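Local coordinates for protein multicopper oxidase (Uncultured bacterium, PDB 4E9X) that probably oxidises small substrates, as laccases do, and passes their electrons through bound copper ions to molecular oxygen, which it reduces to water, at residues 119-123 against 141-145; 99-103 against 234-238. All blocks are in the same frame, centred on the assembly; numbering follows the deposited sequence.

Contact 1. Residues 119-123 against 141-145; sequences WGPLI and IMMMS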
loop_
_atom_site.group_PDB
_atom_site.type_symbol
_atom_site.label_atom_id
_atom_site.label_comp_id
_atom_site.label_asym_id
_atom_site.label_seq_id
_atom_site.Cartn_x
_atom_site.Cartn_y
_atom_site.Cartn_z
ATOM N N TRP A 119 -17.088 9.992 -10.108
ATOM C CA TRP A 119 -15.705 10.329 -10.439
ATOM C C TRP A 119 -15.504 10.145 -11.934
ATOM O O TRP A 119 -16.236 9.393 -12.622
ATOM C CB TRP A 119 -14.734 9.393 -9.690
ATOM C CG TRP A 119 -15.136 7.965 -9.476
ATOM C CD1 TRP A 119 -15.678 7.430 -8.345
ATOM C CD2 TRP A 119 -15.018 6.888 -10.423
ATOM N NE1 TRP A 119 -15.907 6.095 -8.523
ATOM C CE2 TRP A 119 -15.508 5.701 -9.789
ATOM C CE3 TRP A 119 -14.511 6.807 -11.746
ATOM C CZ2 TRP A 119 -15.542 4.439 -10.423
ATOM C CZ3 TRP A 119 -14.543 5.556 -12.378
ATOM C CH2 TRP A 119 -15.039 4.426 -11.718
ATOM N N GLY A 120 -14.515 10.844 -12.455
ATOM C CA GLY A 120 -14.124 10.733 -13.848
ATOM C C GLY A 120 -12.755 11.350 -14.034
ATOM O O GLY A 120 -12.187 11.904 -13.109
ATOM N N PRO A 121 -12.181 11.165 -15.242
ATOM C CA PRO A 121 -10.813 11.601 -15.515
ATOM C C PRO A 121 -10.700 13.006 -16.094
ATOM O O PRO A 121 -11.558 13.391 -16.910
ATOM C CB PRO A 121 -10.323 10.540 -16.540
ATOM C CG PRO A 121 -11.615 10.248 -17.337
ATOM C CD PRO A 121 -12.788 10.391 -16.361
ATOM N N LEU A 122 -9.655 13.714 -15.678
ATOM C CA LEU A 122 -9.329 15.064 -16.148
ATOM C C LEU A 122 -7.890 15.034 -16.663
ATOM O O LEU A 122 -6.980 14.947 -15.853
ATOM C CB LEU A 122 -9.585 16.090 -15.036
ATOM C CG LEU A 122 -9.040 17.496 -15.302
ATOM C CD1 LEU A 122 -9.638 18.157 -16.548
ATOM C CD2 LEU A 122 -9.287 18.378 -14.054
ATOM N N ILE A 123 -7.723 15.110 -17.975
ATOM C CA ILE A 123 -6.382 14.964 -18.554
ATOM C C ILE A 123 -5.947 16.329 -19.021
ATOM O O ILE A 123 -6.608 16.930 -19.877
ATOM C CB ILE A 123 -6.387 13.952 -19.711
ATOM C CG1 ILE A 123 -6.920 12.582 -19.247
ATOM C CG2 ILE A 123 -5.010 13.890 -20.329
ATOM C CD1 ILE A 123 -6.172 11.978 -18.038
ATOM N N ILE A 141 -7.035 4.750 -20.098
ATOM C CA ILE A 141 -7.441 5.133 -18.728
ATOM C C ILE A 141 -7.997 3.935 -18.030
ATOM O O ILE A 141 -8.927 3.296 -18.546
ATOM C CB ILE A 141 -8.462 6.285 -18.809
ATOM C CG1 ILE A 141 -7.720 7.619 -19.112
ATOM C CG2 ILE A 141 -9.322 6.410 -17.539
ATOM C CD1 ILE A 141 -8.617 8.777 -19.495
ATOM N N MET A 142 -7.486 3.640 -16.839
ATOM C CA MET A 142 -7.962 2.545 -15.980
ATOM C C MET A 142 -8.280 3.066 -14.583
ATOM O O MET A 142 -7.369 3.340 -13.780
ATOM C CB MET A 142 -6.918 1.420 -15.848
ATOM C CG MET A 142 -6.714 0.707 -17.210
ATOM S SD MET A 142 -5.796 -0.805 -16.931
ATOM C CE MET A 142 -5.405 -1.356 -18.590
ATOM N N MET A 143 -9.586 3.201 -14.275
ATOM C CA MET A 143 -9.991 3.754 -12.965
ATOM C C MET A 143 -10.528 2.610 -12.139
ATOM O O MET A 143 -11.570 1.996 -12.495
ATOM C CB MET A 143 -11.090 4.815 -13.196
ATOM C CG MET A 143 -10.600 5.929 -14.136
ATOM S SD MET A 143 -11.696 7.385 -14.214
ATOM C CE MET A 143 -11.313 8.156 -12.644
ATOM N N MET A 144 -9.834 2.263 -11.082
ATOM C CA MET A 144 -10.199 1.103 -10.266
ATOM C C MET A 144 -11.067 1.510 -9.098
ATOM O O MET A 144 -10.871 2.582 -8.519
ATOM C CB MET A 144 -8.944 0.386 -9.728
ATOM C CG MET A 144 -8.392 -0.693 -10.673
ATOM S SD MET A 144 -7.828 -0.098 -12.279
ATOM C CE MET A 144 -6.443 0.936 -11.751
ATOM N N SER A 145 -12.056 0.677 -8.740
ATOM C CA SER A 145 -12.913 0.928 -7.591
ATOM C C SER A 145 -13.476 -0.418 -7.128
ATOM O O SER A 145 -13.241 -1.487 -7.693
ATOM C CB SER A 145 -13.996 1.944 -7.883
ATOM O OG SER A 145 -14.945 1.442 -8.804
#
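Met143 and Trp119 are the two residues most buried by the contact where strands 119-123 and 141-145 pack across the interface of two cupredoxin-like domains. The segments run roughly antiparallel, at 148°, but their axes come no nearer than 8.7 Å, so the space between them is bridged mainly by side chains. Met143 slides past the indole in the opposite direction, its chain bent at the last torsion (chi3 75°), which brings the methyl CE to 3.6 Å from Trp119 CE3 while CB lies 3.6 Å from Trp119 CZ3. Met143 SD sits obliquely beside the six-membered ring of Trp119, 4.9 Å from its centroid, a Met-aromatic contact. Farther along the same ring, Trp119 CZ2 approaches the hydroxyl OG of Ser145 at 3.5 Å. Replacing Trp119 by an alanine would probably leave the Met143 thioether without its aromatic partner and open a gap beside Met143 and Ser145. Met143 SD also meets Pro121 CD at 3.9 Å. The proline ring is crossed at about a right angle by Ile141, whose CD1 lies 3.8 Å from Pro121 CB and also meets Ile123 CG1 tip to tip. Phe194 of strand 187-195 touches Pro121, Ile141 and Met143, and Asn171 binds the backbone of Ile141 and Met143 through its side-chain amide. With apolar carbon, sulfur and an indole making up nearly all of the interface, cohesion here depends on shape and dispersion rather than on directional bonds between the two strands.

Contact 2. Residues 99-103 against 234-238; sequences GTLWY and GERYD
The carbonyl oxygen of Thr100 is gripped side-on by two nitrogens of Arg236, NE at 2.9 Å and NH2 at 3.2 Å from Thr100 O. This joins the two cupredoxin-like domains of the multicopper oxidase fold, where the chain turns a corner at Thr100 and at the start of strand 236-243. Thr100 O lies close to the guanidinium plane, and the NE bond is the straighter of the two, with an N-H...O angle of 155°. Bends at chi2 and chi3 fold the arginine back, which lets its third nitrogen, Arg236 NH1, bond to Gly234 O of its own segment at 2.8 Å. All three nitrogens therefore act as donors, fixing the rotation of the group. Trp102 CD1 lies over one face of the guanidinium, with the two planes 38° apart, and Trp102 NE1 adds a weak hydrogen bond to Gly234 O. Beyond the contact, Arg236 NH2 forms a salt bridge with Asp227 of a second subunit, while the Trp102 ring meets those of the copper ligands His62 and His104. Asp238 has a salt bridge to Lys190 through OD2. Asp238 OD1 accepts a hydrogen bond from Thr100 OG1 on its syn lone pair, at 2.7 Å. A water bridges the same residues, accepting from Thr100 N and donating to Asp238 OD2.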
loop_
_atom_site.group_PDB
_atom_site.type_symbol
_atom_site.label_atom_id
_atom_site.label_comp_id
_atom_site.label_asym_id
_atom_site.label_seq_id
_atom_site.Cartn_x
_atom_site.Cartn_y
_atom_site.Cartn_z
ATOM N N GLY A 99 -1.047 16.940 -16.414
ATOM C CA GLY A 99 -0.982 15.477 -16.265
ATOM C C GLY A 99 -2.318 14.814 -16.050
ATOM O O GLY A 99 -3.406 15.368 -16.290
ATOM N N THR A 100 -2.230 13.591 -15.510
ATOM C CA THR A 100 -3.386 12.804 -15.207
ATOM C C THR A 100 -4.020 13.274 -13.891
ATOM O O THR A 100 -3.524 12.944 -12.797
ATOM C CB THR A 100 -2.989 11.329 -15.040
ATOM O OG1 THR A 100 -2.263 10.926 -16.210
ATOM C CG2 THR A 100 -4.218 10.444 -14.879
ATOM N N LEU A 101 -5.113 14.019 -14.029
ATOM C CA LEU A 101 -5.888 14.459 -12.869
ATOM C C LEU A 101 -7.237 13.760 -12.879
ATOM O O LEU A 101 -7.520 12.916 -13.764
ATOM C CB LEU A 101 -6.095 15.993 -12.909
ATOM C CG LEU A 101 -4.838 16.795 -13.276
ATOM C CD1 LEU A 101 -5.132 18.297 -13.179
ATOM C CD2 LEU A 101 -3.652 16.460 -12.420
ATOM N N TRP A 102 -8.096 14.073 -11.916
ATOM C CA TRP A 102 -9.443 13.472 -11.934
ATOM C C TRP A 102 -10.381 14.366 -11.155
ATOM O O TRP A 102 -9.949 15.346 -10.572
ATOM C CB TRP A 102 -9.423 12.062 -11.417
ATOM C CG TRP A 102 -9.021 11.761 -9.998
ATOM C CD1 TRP A 102 -7.869 12.106 -9.366
ATOM C CD2 TRP A 102 -9.809 11.001 -9.066
ATOM N NE1 TRP A 102 -7.903 11.599 -8.064
ATOM C CE2 TRP A 102 -9.075 10.926 -7.860
ATOM C CE3 TRP A 102 -11.065 10.360 -9.114
ATOM C CZ2 TRP A 102 -9.578 10.249 -6.743
ATOM C CZ3 TRP A 102 -11.559 9.695 -8.010
ATOM C CH2 TRP A 102 -10.808 9.643 -6.813
ATOM N N TYR A 103 -11.651 14.026 -11.167
ATOM C CA TYR A 103 -12.625 14.881 -10.497
ATOM C C TYR A 103 -13.593 13.921 -9.799
ATOM O O TYR A 103 -13.828 12.788 -10.266
ATOM C CB TYR A 103 -13.310 15.899 -11.454
ATOM C CG TYR A 103 -14.130 15.201 -12.535
ATOM C CD1 TYR A 103 -15.462 14.852 -12.332
ATOM C CD2 TYR A 103 -13.549 14.894 -13.761
ATOM C CE1 TYR A 103 -16.202 14.212 -13.324
ATOM C CE2 TYR A 103 -14.269 14.238 -14.780
ATOM C CZ TYR A 103 -15.566 13.912 -14.535
ATOM O OH TYR A 103 -16.341 13.261 -15.492
ATOM N N GLY A 234 -6.867 7.841 -4.424
ATOM C CA GLY A 234 -6.418 9.181 -4.723
ATOM C C GLY A 234 -5.274 9.252 -5.721
ATOM O O GLY A 234 -5.136 10.257 -6.424
ATOM N N GLU A 235 -4.470 8.170 -5.770
ATOM C CA GLU A 235 -3.247 8.225 -6.561
ATOM C C GLU A 235 -3.476 8.032 -8.052
ATOM O O GLU A 235 -4.442 7.396 -8.443
ATOM C CB GLU A 235 -2.284 7.111 -6.145
ATOM C CG GLU A 235 -1.875 7.161 -4.658
ATOM C CD GLU A 235 -0.722 6.170 -4.506
ATOM O OE1 GLU A 235 -1.046 4.994 -4.377
ATOM O OE2 GLU A 235 0.451 6.535 -4.610
ATOM N N ARG A 236 -2.542 8.543 -8.853
ATOM C CA ARG A 236 -2.458 8.102 -10.249
ATOM C C ARG A 236 -1.017 7.719 -10.533
ATOM O O ARG A 236 -0.056 8.283 -10.000
ATOM C CB ARG A 236 -2.914 9.195 -11.242
ATOM C CG ARG A 236 -4.427 9.418 -11.226
ATOM C CD ARG A 236 -4.901 10.375 -10.139
ATOM N NE ARG A 236 -4.327 11.697 -10.328
ATOM C CZ ARG A 236 -3.815 12.482 -9.360
ATOM N NH1 ARG A 236 -3.811 12.139 -8.081
ATOM N NH2 ARG A 236 -3.288 13.669 -9.716
ATOM N N TYR A 237 -0.879 6.714 -11.410
ATOM C CA TYR A 237 0.412 6.369 -11.981
ATOM C C TYR A 237 0.267 6.307 -13.497
ATOM O O TYR A 237 -0.716 5.708 -13.964
ATOM C CB TYR A 237 0.917 4.995 -11.480
ATOM C CG TYR A 237 1.325 5.115 -10.025
ATOM C CD1 TYR A 237 2.655 5.458 -9.698
ATOM C CD2 TYR A 237 0.412 4.901 -8.977
ATOM C CE1 TYR A 237 3.059 5.578 -8.353
ATOM C CE2 TYR A 237 0.806 5.019 -7.657
ATOM C CZ TYR A 237 2.123 5.366 -7.358
ATOM O OH TYR A 237 2.519 5.494 -6.023
ATOM N N ASP A 238 1.220 6.874 -14.252
ATOM C CA ASP A 238 1.250 6.665 -15.682
ATOM C C ASP A 238 2.421 5.769 -15.986
ATOM O O ASP A 238 3.512 5.956 -15.442
ATOM C CB ASP A 238 1.453 7.951 -16.481
ATOM C CG ASP A 238 0.455 9.086 -16.355
ATOM O OD1 ASP A 238 -0.423 9.068 -15.470
ATOM O OD2 ASP A 238 0.552 9.989 -17.202
HETATM O O HOH W 1 0.408 12.587 -16.436
#

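Overall arrangement
Contacts 1 and 2 lie side by side in the buried interior, their centres about 7 Å apart, and share two sheets. Strands 101-104 and 119-125 are neighbours in one; strands 138-147 and 236-243 belong to the other, with strand 187-195 between them. Along the chain the order is 99-103, 119-123, 141-145, 234-238, so contact 1 is nested inside the loop closed by contact 2. Backbone bonds such as Leu101 N to Leu122 O couple them directly. Both lie where the two cupredoxin-like domains meet, and contact 2 lies on strand 101-104, which also carries the copper ligand His104.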